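PDB 3Q7R: transcriptional regulatory protein from Chlamydia trachomatis, which may act as a global positive regulator of transcription, as an atypical OmpR/PhoB-type response regulator, and binds a cis-acting element of its own promoter. Local coordinates for residues L60-R63 / E64-S67; R66-K69 / S70-G73; R106-K109 / S110-L114. One frame throughout, in Å; residues are numbered along the deposited sequence.

Interaction 1. Residues L60-R63 / E64-S67; sequences LLPR and EIRS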
loop_
_atom_site.group_PDB
_atom_site.type_symbol
_atom_site.label_atom_id
_atom_site.label_comp_id
_atom_site.label_asym_id
_atom_site.label_seq_id
_atom_site.Cartn_x
_atom_site.Cartn_y
_atom_site.Cartn_z
ATOM N N LEU A 60 5.475 -14.669 -7.418
ATOM C CA LEU A 60 6.893 -14.950 -7.210
ATOM C C LEU A 60 7.258 -14.789 -5.737
ATOM O O LEU A 60 8.428 -14.975 -5.361
ATOM C CB LEU A 60 7.770 -14.086 -8.071
ATOM C CG LEU A 60 7.604 -14.365 -9.570
ATOM C CD1 LEU A 60 8.322 -13.286 -10.434
ATOM C CD2 LEU A 60 8.113 -15.788 -9.842
ATOM N N LEU A 61 6.257 -14.490 -4.899
ATOM C CA LEU A 61 6.554 -14.187 -3.469
ATOM C C LEU A 61 6.422 -15.485 -2.646
ATOM O O LEU A 61 5.341 -16.062 -2.542
ATOM C CB LEU A 61 5.538 -13.214 -2.920
ATOM C CG LEU A 61 5.918 -12.734 -1.509
ATOM C CD1 LEU A 61 7.084 -11.757 -1.446
ATOM C CD2 LEU A 61 4.643 -12.047 -0.935
ATOM N N PRO A 62 7.519 -16.004 -2.129
ATOM C CA PRO A 62 7.351 -17.224 -1.295
ATOM C C PRO A 62 6.336 -17.025 -0.162
ATOM O O PRO A 62 6.279 -15.983 0.493
ATOM C CB PRO A 62 8.734 -17.394 -0.639
ATOM C CG PRO A 62 9.678 -16.709 -1.611
ATOM C CD PRO A 62 8.899 -15.499 -2.093
ATOM N N ARG A 63 5.541 -18.063 0.073
ATOM C CA ARG A 63 4.433 -17.886 1.011
ATOM C C ARG A 63 4.890 -17.873 2.458
ATOM O O ARG A 63 4.105 -17.430 3.297
ATOM C CB ARG A 63 3.457 -19.039 0.841
ATOM C CG ARG A 63 2.502 -18.825 -0.347
ATOM C CD ARG A 63 1.365 -17.832 0.114
ATOM N NE ARG A 63 0.510 -18.597 1.023
ATOM C CZ ARG A 63 -0.431 -19.442 0.605
ATOM N NH1 ARG A 63 -0.648 -19.601 -0.706
ATOM N NH2 ARG A 63 -1.161 -20.147 1.488
ATOM N N GLU A 64 6.105 -18.362 2.712
ATOM C CA GLU A 64 6.590 -18.516 4.101
ATOM C C GLU A 64 7.178 -17.160 4.608
ATOM O O GLU A 64 7.235 -16.913 5.803
ATOM C CB GLU A 64 7.638 -19.642 4.159
ATOM C CG GLU A 64 7.125 -20.971 3.581
ATOM C CD GLU A 64 7.162 -21.036 2.037
ATOM O OE1 GLU A 64 7.796 -20.156 1.380
ATOM O OE2 GLU A 64 6.530 -21.980 1.485
ATOM N N ILE A 65 7.587 -16.277 3.722
ATOM C CA ILE A 65 8.412 -15.176 4.203
ATOM C C ILE A 65 7.639 -13.979 4.783
ATOM O O ILE A 65 6.457 -13.809 4.595
ATOM C CB ILE A 65 9.419 -14.675 3.123
ATOM C CG1 ILE A 65 8.675 -13.968 2.008
ATOM C CG2 ILE A 65 10.309 -15.904 2.660
ATOM C CD1 ILE A 65 9.666 -13.085 1.069
ATOM N N ARG A 66 8.329 -13.165 5.566
ATOM C CA ARG A 66 7.684 -12.027 6.206
ATOM C C ARG A 66 8.537 -10.777 6.056
ATOM O O ARG A 66 9.741 -10.856 5.811
ATOM C CB ARG A 66 7.634 -12.195 7.780
ATOM C CG ARG A 66 6.891 -13.377 8.302
ATOM C CD ARG A 66 6.914 -13.390 9.843
ATOM N NE ARG A 66 6.194 -12.269 10.374
ATOM C CZ ARG A 66 4.865 -12.171 10.301
ATOM N NH1 ARG A 66 4.182 -13.141 9.701
ATOM N NH2 ARG A 66 4.239 -11.096 10.807
ATOM N N SER A 67 7.902 -9.607 6.216
ATOM C CA SER A 67 8.608 -8.344 6.326
ATOM C C SER A 67 8.383 -7.865 7.777
ATOM O O SER A 67 7.312 -7.338 8.134
ATOM C CB SER A 67 8.055 -7.301 5.332
ATOM O OG SER A 67 8.877 -6.109 5.331
#

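Interaction 2. Residues R66-K69 / S70-G73; sequences RSPK and SLEG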
loop_
_atom_site.group_PDB
_atom_site.type_symbol
_atom_site.label_atom_id
_atom_site.label_comp_id
_atom_site.label_asym_id
_atom_site.label_seq_id
_atom_site.Cartn_x
_atom_site.Cartn_y
_atom_site.Cartn_z
ATOM N N ARG A 66 8.329 -13.165 5.566
ATOM C CA ARG A 66 7.684 -12.027 6.206
ATOM C C ARG A 66 8.537 -10.777 6.056
ATOM O O ARG A 66 9.741 -10.856 5.811
ATOM C CB ARG A 66 7.634 -12.195 7.780
ATOM C CG ARG A 66 6.891 -13.377 8.302
ATOM C CD ARG A 66 6.914 -13.390 9.843
ATOM N NE ARG A 66 6.194 -12.269 10.374
ATOM C CZ ARG A 66 4.865 -12.171 10.301
ATOM N NH1 ARG A 66 4.182 -13.141 9.701
ATOM N NH2 ARG A 66 4.239 -11.096 10.807
ATOM N N SER A 67 7.902 -9.607 6.216
ATOM C CA SER A 67 8.608 -8.344 6.326
ATOM C C SER A 67 8.383 -7.865 7.777
ATOM O O SER A 67 7.312 -7.338 8.134
ATOM C CB SER A 67 8.055 -7.301 5.332
ATOM O OG SER A 67 8.877 -6.109 5.331
ATOM N N PRO A 68 9.399 -8.089 8.653
ATOM C CA PRO A 68 9.172 -7.912 10.088
ATOM C C PRO A 68 9.099 -6.458 10.564
ATOM O O PRO A 68 9.489 -5.545 9.844
ATOM C CB PRO A 68 10.390 -8.608 10.721
ATOM C CG PRO A 68 11.513 -8.372 9.691
ATOM C CD PRO A 68 10.774 -8.580 8.338
ATOM N N LYS A 69 8.585 -6.261 11.773
ATOM C CA LYS A 69 8.464 -4.920 12.316
ATOM C C LYS A 69 9.786 -4.181 12.485
ATOM O O LYS A 69 9.871 -3.012 12.129
ATOM C CB LYS A 69 7.722 -4.985 13.661
ATOM C CG LYS A 69 6.342 -5.577 13.488
ATOM C CD LYS A 69 5.513 -5.463 14.768
ATOM C CE LYS A 69 4.088 -5.987 14.550
ATOM N NZ LYS A 69 4.122 -7.393 14.060
ATOM N N SER A 70 10.821 -4.872 12.968
ATOM C CA SER A 70 12.097 -4.215 13.226
ATOM C C SER A 70 13.066 -4.398 12.048
ATOM O O SER A 70 14.212 -4.768 12.195
ATOM C CB SER A 70 12.696 -4.820 14.485
ATOM O OG SER A 70 11.937 -4.353 15.607
ATOM N N LEU A 71 12.521 -4.220 10.859
ATOM C CA LEU A 71 13.176 -4.515 9.588
ATOM C C LEU A 71 14.546 -3.867 9.463
ATOM O O LEU A 71 14.681 -2.664 9.728
ATOM C CB LEU A 71 12.296 -3.944 8.479
ATOM C CG LEU A 71 12.851 -4.145 7.072
ATOM C CD1 LEU A 71 12.943 -5.638 6.758
ATOM C CD2 LEU A 71 11.883 -3.445 6.069
ATOM N N GLU A 72 15.540 -4.673 9.106
ATOM C CA GLU A 72 16.870 -4.179 8.776
ATOM C C GLU A 72 17.244 -4.431 7.302
ATOM O O GLU A 72 18.342 -4.026 6.853
ATOM C CB GLU A 72 17.960 -4.856 9.624
ATOM C CG GLU A 72 17.784 -4.520 11.079
ATOM C CD GLU A 72 18.224 -3.083 11.418
ATOM O OE1 GLU A 72 18.838 -2.421 10.542
ATOM O OE2 GLU A 72 18.005 -2.646 12.578
ATOM N N GLY A 73 16.364 -5.114 6.574
ATOM C CA GLY A 73 16.594 -5.404 5.177
ATOM C C GLY A 73 15.759 -4.479 4.271
ATOM O O GLY A 73 15.266 -3.477 4.720
#

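Interaction 3. Residues R106-K109 / S110-L114; sequences RILK and SAISL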
loop_
_atom_site.group_PDB
_atom_site.type_symbol
_atom_site.label_atom_id
_atom_site.label_comp_id
_atom_site.label_asym_id
_atom_site.label_seq_id
_atom_site.Cartn_x
_atom_site.Cartn_y
_atom_site.Cartn_z
ATOM N N ARG A 106 2.220 4.184 -15.021
ATOM C CA ARG A 106 2.016 5.423 -14.272
ATOM C C ARG A 106 1.691 5.124 -12.786
ATOM O O ARG A 106 2.158 5.812 -11.904
ATOM C CB ARG A 106 0.896 6.264 -14.926
ATOM C CG ARG A 106 1.358 6.950 -16.197
ATOM C CD ARG A 106 0.196 7.636 -16.907
ATOM N NE ARG A 106 -0.243 8.810 -16.155
ATOM C CZ ARG A 106 -1.511 9.178 -16.007
ATOM N NH1 ARG A 106 -2.480 8.470 -16.564
ATOM N NH2 ARG A 106 -1.801 10.252 -15.301
ATOM N N ILE A 107 0.901 4.099 -12.521
ATOM C CA ILE A 107 0.586 3.763 -11.127
ATOM C C ILE A 107 1.816 3.255 -10.433
ATOM O O ILE A 107 2.075 3.634 -9.296
ATOM C CB ILE A 107 -0.505 2.741 -11.091
ATOM C CG1 ILE A 107 -1.800 3.419 -11.557
ATOM C CG2 ILE A 107 -0.649 2.122 -9.674
ATOM C CD1 ILE A 107 -2.974 2.488 -11.699
ATOM N N LEU A 108 2.546 2.338 -11.072
ATOM C CA LEU A 108 3.688 1.754 -10.369
ATOM C C LEU A 108 4.750 2.839 -10.095
ATOM O O LEU A 108 5.357 2.874 -9.004
ATOM C CB LEU A 108 4.266 0.582 -11.173
ATOM C CG LEU A 108 5.460 -0.083 -10.510
ATOM C CD1 LEU A 108 5.115 -0.682 -9.086
ATOM C CD2 LEU A 108 6.012 -1.197 -11.388
ATOM N N LYS A 109 4.983 3.741 -11.067
ATOM C CA LYS A 109 5.912 4.830 -10.830
ATOM C C LYS A 109 5.498 5.667 -9.622
ATOM O O LYS A 109 6.335 6.017 -8.780
ATOM C CB LYS A 109 5.960 5.738 -12.085
ATOM C CG LYS A 109 6.870 6.982 -11.930
ATOM C CD LYS A 109 6.051 8.210 -11.529
ATOM C CE LYS A 109 6.798 9.529 -11.826
ATOM N NZ LYS A 109 6.103 10.679 -11.184
ATOM N N SER A 110 4.211 5.988 -9.525
ATOM C CA SER A 110 3.731 6.813 -8.423
ATOM C C SER A 110 3.823 6.081 -7.095
ATOM O O SER A 110 4.112 6.687 -6.060
ATOM C CB SER A 110 2.298 7.318 -8.682
ATOM O OG SER A 110 2.296 8.251 -9.774
ATOM N N ALA A 111 3.553 4.778 -7.130
ATOM C CA ALA A 111 3.580 3.996 -5.914
ATOM C C ALA A 111 5.002 3.848 -5.391
ATOM O O ALA A 111 5.217 3.913 -4.189
ATOM C CB ALA A 111 2.977 2.606 -6.174
ATOM N N ILE A 112 5.944 3.526 -6.277
ATOM C CA ILE A 112 7.345 3.424 -5.886
ATOM C C ILE A 112 7.809 4.749 -5.293
ATOM O O ILE A 112 8.467 4.793 -4.249
ATOM C CB ILE A 112 8.188 3.070 -7.144
ATOM C CG1 ILE A 112 7.968 1.612 -7.539
ATOM C CG2 ILE A 112 9.675 3.392 -6.935
ATOM C CD1 ILE A 112 8.545 1.312 -8.978
ATOM N N SER A 113 7.428 5.841 -5.933
ATOM C CA SER A 113 7.825 7.172 -5.452
ATOM C C SER A 113 7.232 7.489 -4.073
ATOM O O SER A 113 7.905 8.056 -3.198
ATOM C CB SER A 113 7.443 8.245 -6.481
ATOM O OG SER A 113 8.089 7.998 -7.718
ATOM N N LEU A 114 5.970 7.135 -3.867
ATOM C CA LEU A 114 5.327 7.389 -2.574
ATOM C C LEU A 114 5.959 6.503 -1.505
ATOM O O LEU A 114 6.255 6.975 -0.405
ATOM C CB LEU A 114 3.823 7.125 -2.636
ATOM C CG LEU A 114 3.071 7.263 -1.303
ATOM C CD1 LEU A 114 3.239 8.662 -0.685
ATOM C CD2 LEU A 114 1.584 6.992 -1.519
#

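Interaction 1. Residues L60-R63 / E64-S67
This is a tight chain reversal in the long loop that joins strand 51-57 to strand 75-80 of the receiver domain, where a canonical CheY-like fold would carry a helix. Pro62 and Ile65 meet across it, with Arg63 and Glu64 at the corner. The closing bond is weak: Ile65 N reaches Pro62 O at 3.5 Å, long although nearly straight at 163°.

The side chain of Ile65 folds back over the start of the turn. A chi1 of 70° wedges CG1 between the residue's own N and C, which brings CG1 within 3.5 Å of Pro62 O. Its two branches then divide the work. CG2 lies 3.9 Å from Pro62 CB, while CD1 carries on past the ring, 4.1 Å from Pro62 CD. The same CD1 meets Leu61 CD1, methyl against methyl, at 3.8 Å; Leu61 itself is buried, so Ile65 joins the surface corner to a residue of the interior. Tyr45 packs against both Pro62 and Ile65.

Two acceptors of the turn face a common partner: Arg94 donates a hydrogen bond from NH2 to Ile65 O and a weak one to Pro62 O. That guanidinium therefore ties the reversal to the segment following helix 85-93.

At the corner the charged side chains do not pair with each other. Arg63 is bent at successive torsions and its guanidinium turns off from the corner, leaving NE 6.9 Å from Glu64 OE2. Glu64 instead curls back along the chain, bent at chi2 (80°). Its OE1 comes near Arg63 N at an angle too poor for a hydrogen bond, and rests 3.5 Å from Pro62 CB.

Interaction 2. Residues R66-K69 / S70-G73
A local turn contact at the surface, between Pro68 and Leu71, this is a type I beta turn in the loop between strand 51-57 and strand 75-80. Lys69 and Ser70 occupy the two corner positions, and the CB atom of each is directed away from the other half of the turn. The polar link assigned within it is short-range and weak: Leu71 N approaches Lys69 O at 3.2 Å, with an N-H...O angle of 143°. It spans a single residue, Ser70, an i to i+2 bond within the wider turn.

Leu71 lies back against the incoming chain. Its CB is 3.5 Å from Pro68 O. With chi1 at 179°, CG swings to the far side from the leucine's own N, and the two methyls go to different neighbours. CD1 makes the apolar contact, meeting Pro68 CD at 4.0 Å, the leucine crossing the proline ring at about a right angle. CD2 comes to 4.1 Å from Ser67 OG.

The turn is held to the fold from its entering side. Ser67 pairs through its backbone with Arg94 and touches Phe96, and Arg66 NH2 is hydrogen-bonded to Asp93 O, so the loop runs beside the connection from helix 85-93 to strand 97-100 before it enters strand 75-80.

Interaction 3. Residues R106-K109 / S110-L114
The flat carbonyl group of Lys109 takes two donors from the same residue, Ser113, one on each face of its plane. Ser113 N lies 3.1 Å from Lys109 O, tilted 28° from the plane, and Ser113 OG lies 2.9 Å from that oxygen, tilted 30° to the opposite face. The hydroxyl is turned back along the helix because OG stands opposite the serine's own carbonyl carbon (chi1 -60°). Ser113 was modelled in two conformers; the hydroxyl bond is seen in the one described and is less certain than the N-H bond.

The Ser113 N bond is one rung of the i to i+4 ladder of the alpha helix. In the others Ser110 N binds Arg106 O, Ala111 N binds Ile107 O at 2.9 Å, and Ile112 N binds Leu108 O at 2.9 Å. Ile112 CG1 also lies 3.2 Å from Leu108 O, and its CD1 continues to Leu108 CG at 3.7 Å. The two side chains, both buried, cross obliquely in an i to i+4 apolar contact. Lys109 is bent at its second torsion and lays CD back over Ser110 N, 3.5 Å away.

Polar ends on another side of the helix serve the dimer. Arg106 NH1 makes a salt bridge to Glu86 of the second subunit, and Ser110 OG is hydrogen-bonded to Asp93 of that subunit. Ile107 and Leu114 pack there on Phe83 and Trp97 of the second subunit. Helix 105-118, the last of the domain, is thus covered from both chains: Leu108 rests on Leu24 and Thr28 of helix 22-31 in its own chain, while Arg106 and Ser110 meet helix 85-93 of the partner.

Interactions 1 and 2 follow one another in the loop between strands 51-57 and 75-80; they share Arg66 and Ser67, with centres 12 Å apart. Interaction 3 comes later, on helix 105-118, its centre 22 Å from each of the others, and it lies on the opposite side of the chain's centre from interaction 1. All three belong to one receiver domain, built around a parallel five-stranded sheet of order 2-1-3-4-5. Within a chain, the loop turns lean on the C-terminal end of helix 85-93 and the residues just after it, Asp93 to Phe96, while the helix itself meets helix 105-118 of the other subunit, Asp93 there receiving Ser110 of interaction 3.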